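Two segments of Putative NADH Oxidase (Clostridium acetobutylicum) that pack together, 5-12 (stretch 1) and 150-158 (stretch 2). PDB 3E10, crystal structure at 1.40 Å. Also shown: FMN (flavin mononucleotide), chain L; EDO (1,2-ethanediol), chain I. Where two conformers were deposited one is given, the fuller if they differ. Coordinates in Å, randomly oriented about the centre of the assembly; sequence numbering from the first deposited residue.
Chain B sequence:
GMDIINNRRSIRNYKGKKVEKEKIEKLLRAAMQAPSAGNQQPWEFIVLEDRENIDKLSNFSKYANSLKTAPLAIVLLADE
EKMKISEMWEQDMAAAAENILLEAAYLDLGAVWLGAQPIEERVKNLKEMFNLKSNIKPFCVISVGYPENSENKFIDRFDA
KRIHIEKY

Stretch 1 (5-12) INNRRSIR
Stretch 2, residues 150-158: SENKFIDRF

Stretch 1 leaves a helix at Arg 8 (phi/psi -58/125) and continues extended through Ile 11; stretch 2, which has no regular helix or strand, is extended from Ser 150 to Asp 156. They run antiparallel: Ile 11 CA lies 6.4 Å from Ser 150 CA, and Asn 7 CA 4.4 Å from Lys 153 CA.

At Ser 150 and Glu 151 the contact is van der Waals packing. Ile 11 (chi1 m, chi2 t) is buried and directs its CB toward stretch 2; its CG1 lies 4.3 Å from Ser 150 CB and its CD1 rests on the peptide, 3.6 Å from Glu 151 C. The CA-to-CB bond of Glu 151 points away, and the residue stays exposed.

Asn 152 (m) suits its place because an amide oxygen can accept twice: OD1 takes a hydrogen bond from Arg 9 N at 3.2 Å and one from a water, 2.7 Å from OD1, that also donates to Arg 9 O at 2.7 Å. Arg 9 thus has both backbone polar groups tied to one side chain.

Lys 153 contributes its backbone; its CA-to-CB bond points away, and its side chain (p, then t throughout) belongs to an exposed residue. Its O accepts a hydrogen bond from Arg 9 NH1 at 2.9 Å; the same NH1 bonds weakly to Asn 6 O, 3.1 Å away. Arg 9 folds back to reach them (m, m, p).

Phe 154 (t, chi2 42°) sets its CD1 3.5 Å from Asn 6 CB, with Asn 6 ND2 over one ring face; its CA makes a CA-H...O contact with Asn 6 O at 3.5 Å. Ile 155 (m, t) places CB over one face of the Arg 9 guanidinium, CD1 lying 3.6 Å from Arg 9 CD.

Past Asp 156, Arg 157 turns toward stretch 1. Its NH1 approaches Arg 9 NH2 to 3.6 Å, like charges reconciled by the flavin phosphate: FMN O1P accepts from Arg 9 NH2 at 2.8 Å and Arg 157 NH1 at 2.7 Å.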

# COMPACT_ATOMS: atom_id res chain seq x y z
N ILE B 5 4.54 -4.81 -11.05
CA ILE B 5 4.77 -3.55 -10.35
C ILE B 5 5.04 -2.42 -11.35
O ILE B 5 4.52 -1.33 -11.18
CB ILE B 5 5.90 -3.67 -9.29
CG1 ILE B 5 5.43 -4.59 -8.15
CG2 ILE B 5 6.39 -2.29 -8.81
CD1 ILE B 5 6.51 -4.95 -7.06
N ASN B 6 5.82 -2.68 -12.40
CA ASN B 6 6.09 -1.66 -13.41
C ASN B 6 4.89 -1.31 -14.28
O ASN B 6 4.76 -0.17 -14.75
CB ASN B 6 7.21 -2.11 -14.35
CG ASN B 6 8.59 -1.93 -13.74
OD1 ASN B 6 8.78 -1.16 -12.82
ND2 ASN B 6 9.56 -2.63 -14.30
N ASN B 7 4.06 -2.31 -14.57
CA ASN B 7 3.01 -2.14 -15.57
C ASN B 7 1.64 -1.74 -15.02
O ASN B 7 0.79 -1.32 -15.77
CB ASN B 7 2.89 -3.40 -16.43
CG ASN B 7 4.03 -3.53 -17.43
OD1 ASN B 7 4.22 -2.67 -18.28
ND2 ASN B 7 4.79 -4.61 -17.34
N ARG B 8 1.44 -1.90 -13.71
CA ARG B 8 0.16 -1.51 -13.12
C ARG B 8 -0.12 -0.03 -13.39
O ARG B 8 0.69 0.83 -13.01
CB ARG B 8 0.22 -1.72 -11.63
CG ARG B 8 -1.04 -1.27 -10.85
CD ARG B 8 -0.73 -0.60 -9.50
NE ARG B 8 0.18 0.54 -9.65
CZ ARG B 8 -0.15 1.76 -10.07
NH1 ARG B 8 -1.38 2.03 -10.46
NH2 ARG B 8 0.78 2.70 -10.14
N ARG B 9 -1.28 0.26 -13.98
CA ARG B 9 -1.69 1.63 -14.25
C ARG B 9 -3.09 1.88 -13.70
O ARG B 9 -3.90 0.96 -13.57
CB ARG B 9 -1.69 1.94 -15.77
CG ARG B 9 -0.33 1.87 -16.45
CD ARG B 9 0.47 3.14 -16.39
NE ARG B 9 0.92 3.53 -15.05
CZ ARG B 9 2.02 3.06 -14.48
NH1 ARG B 9 2.80 2.16 -15.08
NH2 ARG B 9 2.34 3.48 -13.27
N SER B 10 -3.42 3.15 -13.46
CA SER B 10 -4.80 3.50 -13.19
C SER B 10 -5.59 3.49 -14.50
O SER B 10 -5.35 4.30 -15.40
CB SER B 10 -4.88 4.89 -12.54
OG SER B 10 -4.42 4.86 -11.20
N ILE B 11 -6.54 2.56 -14.59
CA ILE B 11 -7.38 2.38 -15.75
C ILE B 11 -8.80 2.76 -15.36
O ILE B 11 -9.33 2.24 -14.37
CB ILE B 11 -7.25 0.94 -16.31
CG1 ILE B 11 -5.82 0.76 -16.91
CG2 ILE B 11 -8.38 0.67 -17.36
CD1 ILE B 11 -5.51 -0.61 -17.49
N ARG B 12 -9.37 3.71 -16.11
CA ARG B 12 -10.58 4.44 -15.73
C ARG B 12 -11.76 4.26 -16.67
O ARG B 12 -12.79 4.88 -16.47
CB ARG B 12 -10.26 5.92 -15.58
CG ARG B 12 -9.23 6.19 -14.49
CD ARG B 12 -8.98 7.69 -14.33
NE ARG B 12 -8.15 8.00 -13.18
CZ ARG B 12 -6.83 8.15 -13.21
NH1 ARG B 12 -6.13 8.04 -14.33
NH2 ARG B 12 -6.18 8.42 -12.08
N SER B 150 -7.10 1.80 -22.83
CA SER B 150 -5.94 2.07 -21.97
C SER B 150 -5.32 0.73 -21.64
O SER B 150 -5.94 -0.29 -21.84
CB SER B 150 -6.34 2.74 -20.66
OG SER B 150 -7.09 3.91 -20.89
N GLU B 151 -4.10 0.75 -21.13
CA GLU B 151 -3.32 -0.45 -20.91
C GLU B 151 -2.58 -0.38 -19.59
O GLU B 151 -2.20 0.69 -19.16
CB GLU B 151 -2.17 -0.51 -21.93
CG GLU B 151 -2.53 -0.81 -23.33
CD GLU B 151 -1.28 -0.76 -24.18
OE1 GLU B 151 -0.83 0.34 -24.51
OE2 GLU B 151 -0.73 -1.82 -24.51
N ASN B 152 -2.31 -1.56 -19.05
CA ASN B 152 -1.26 -1.75 -18.06
C ASN B 152 -0.01 -1.75 -18.93
O ASN B 152 0.15 -2.60 -19.81
CB ASN B 152 -1.47 -3.02 -17.28
CG ASN B 152 -2.70 -2.98 -16.36
OD1 ASN B 152 -2.84 -2.05 -15.55
ND2 ASN B 152 -3.58 -3.99 -16.47
N LYS B 153 0.77 -0.69 -18.79
CA LYS B 153 2.04 -0.51 -19.49
C LYS B 153 2.98 0.26 -18.57
O LYS B 153 2.54 0.90 -17.63
CB LYS B 153 1.85 0.29 -20.77
CG LYS B 153 1.57 1.78 -20.59
CD LYS B 153 1.38 2.49 -21.94
CE LYS B 153 1.01 3.94 -21.77
NZ LYS B 153 0.54 4.57 -23.05
N PHE B 154 4.26 0.20 -18.87
CA PHE B 154 5.29 0.80 -18.03
C PHE B 154 5.43 2.28 -18.33
O PHE B 154 5.86 2.66 -19.43
CB PHE B 154 6.62 0.06 -18.25
CG PHE B 154 7.79 0.57 -17.45
CD1 PHE B 154 7.67 0.92 -16.13
CD2 PHE B 154 9.04 0.61 -18.01
CE1 PHE B 154 8.75 1.34 -15.38
CE2 PHE B 154 10.13 1.04 -17.28
CZ PHE B 154 9.98 1.39 -15.95
N ILE B 155 5.02 3.12 -17.37
CA ILE B 155 5.36 4.55 -17.35
C ILE B 155 6.44 4.64 -16.26
O ILE B 155 6.20 4.34 -15.10
CB ILE B 155 4.17 5.47 -17.03
CG1 ILE B 155 3.10 5.35 -18.12
CG2 ILE B 155 4.63 6.87 -16.82
CD1 ILE B 155 1.83 6.15 -17.83
N ASP B 156 7.65 5.01 -16.65
CA ASP B 156 8.80 4.96 -15.77
C ASP B 156 8.82 6.22 -14.91
O ASP B 156 9.10 7.34 -15.41
CB ASP B 156 10.08 4.84 -16.59
CG ASP B 156 11.30 4.57 -15.75
OD1 ASP B 156 11.22 4.58 -14.50
OD2 ASP B 156 12.38 4.36 -16.36
N ARG B 157 8.53 6.05 -13.63
CA ARG B 157 8.45 7.17 -12.69
C ARG B 157 9.70 7.30 -11.83
O ARG B 157 9.77 8.13 -10.91
CB ARG B 157 7.24 6.99 -11.79
CG ARG B 157 5.91 6.95 -12.53
CD ARG B 157 5.13 8.21 -12.32
NE ARG B 157 3.94 8.23 -13.16
CZ ARG B 157 2.83 7.56 -12.89
NH1 ARG B 157 2.73 6.80 -11.81
NH2 ARG B 157 1.79 7.61 -13.71
N PHE B 158 10.71 6.50 -12.12
CA PHE B 158 11.93 6.56 -11.31
C PHE B 158 12.55 7.96 -11.35
O PHE B 158 12.68 8.57 -12.42
CB PHE B 158 12.95 5.55 -11.82
CG PHE B 158 14.21 5.46 -10.97
CD1 PHE B 158 14.16 4.97 -9.65
CD2 PHE B 158 15.45 5.79 -11.51
CE1 PHE B 158 15.34 4.85 -8.90
CE2 PHE B 158 16.63 5.67 -10.75
CZ PHE B 158 16.57 5.20 -9.47
N1 FMN L . -7.70 8.34 -9.41
C2 FMN L . -8.94 8.80 -9.74
O2 FMN L . -9.29 8.84 -10.93
N3 FMN L . -9.80 9.20 -8.75
C4 FMN L . -9.44 9.25 -7.42
O4 FMN L . -10.26 9.62 -6.55
C4A FMN L . -8.18 8.77 -7.08
N5 FMN L . -7.80 8.73 -5.76
C5A FMN L . -6.56 8.19 -5.43
C6 FMN L . -6.20 8.15 -4.09
C7 FMN L . -4.97 7.62 -3.69
C7M FMN L . -4.63 7.52 -2.25
C8 FMN L . -4.11 7.11 -4.67
C8M FMN L . -2.87 6.32 -4.26
C9 FMN L . -4.49 7.15 -6.02
C9A FMN L . -5.70 7.71 -6.42
N10 FMN L . -6.08 7.79 -7.76
C10 FMN L . -7.33 8.28 -8.09
C1' FMN L . -5.19 7.25 -8.80
C2' FMN L . -4.05 8.24 -9.08
O2' FMN L . -4.50 9.39 -9.79
C3' FMN L . -2.96 7.54 -9.90
O3' FMN L . -2.39 6.54 -9.09
C4' FMN L . -1.87 8.49 -10.43
O4' FMN L . -2.40 9.38 -11.41
C5' FMN L . -0.67 7.77 -11.05
O5' FMN L . -1.05 6.96 -12.17
P FMN L . -0.85 5.38 -12.12
O1P FMN L . 0.58 5.09 -11.75
O2P FMN L . -1.77 4.81 -11.09
O3P FMN L . -1.18 4.93 -13.53
C1 EDO I . 7.01 -7.63 -9.53
O1 EDO I . 6.56 -6.99 -10.72
C2 EDO I . 8.45 -8.07 -9.72
O2 EDO I . 9.28 -6.99 -10.20
O HOH W 1 -4.89 -1.49 -13.85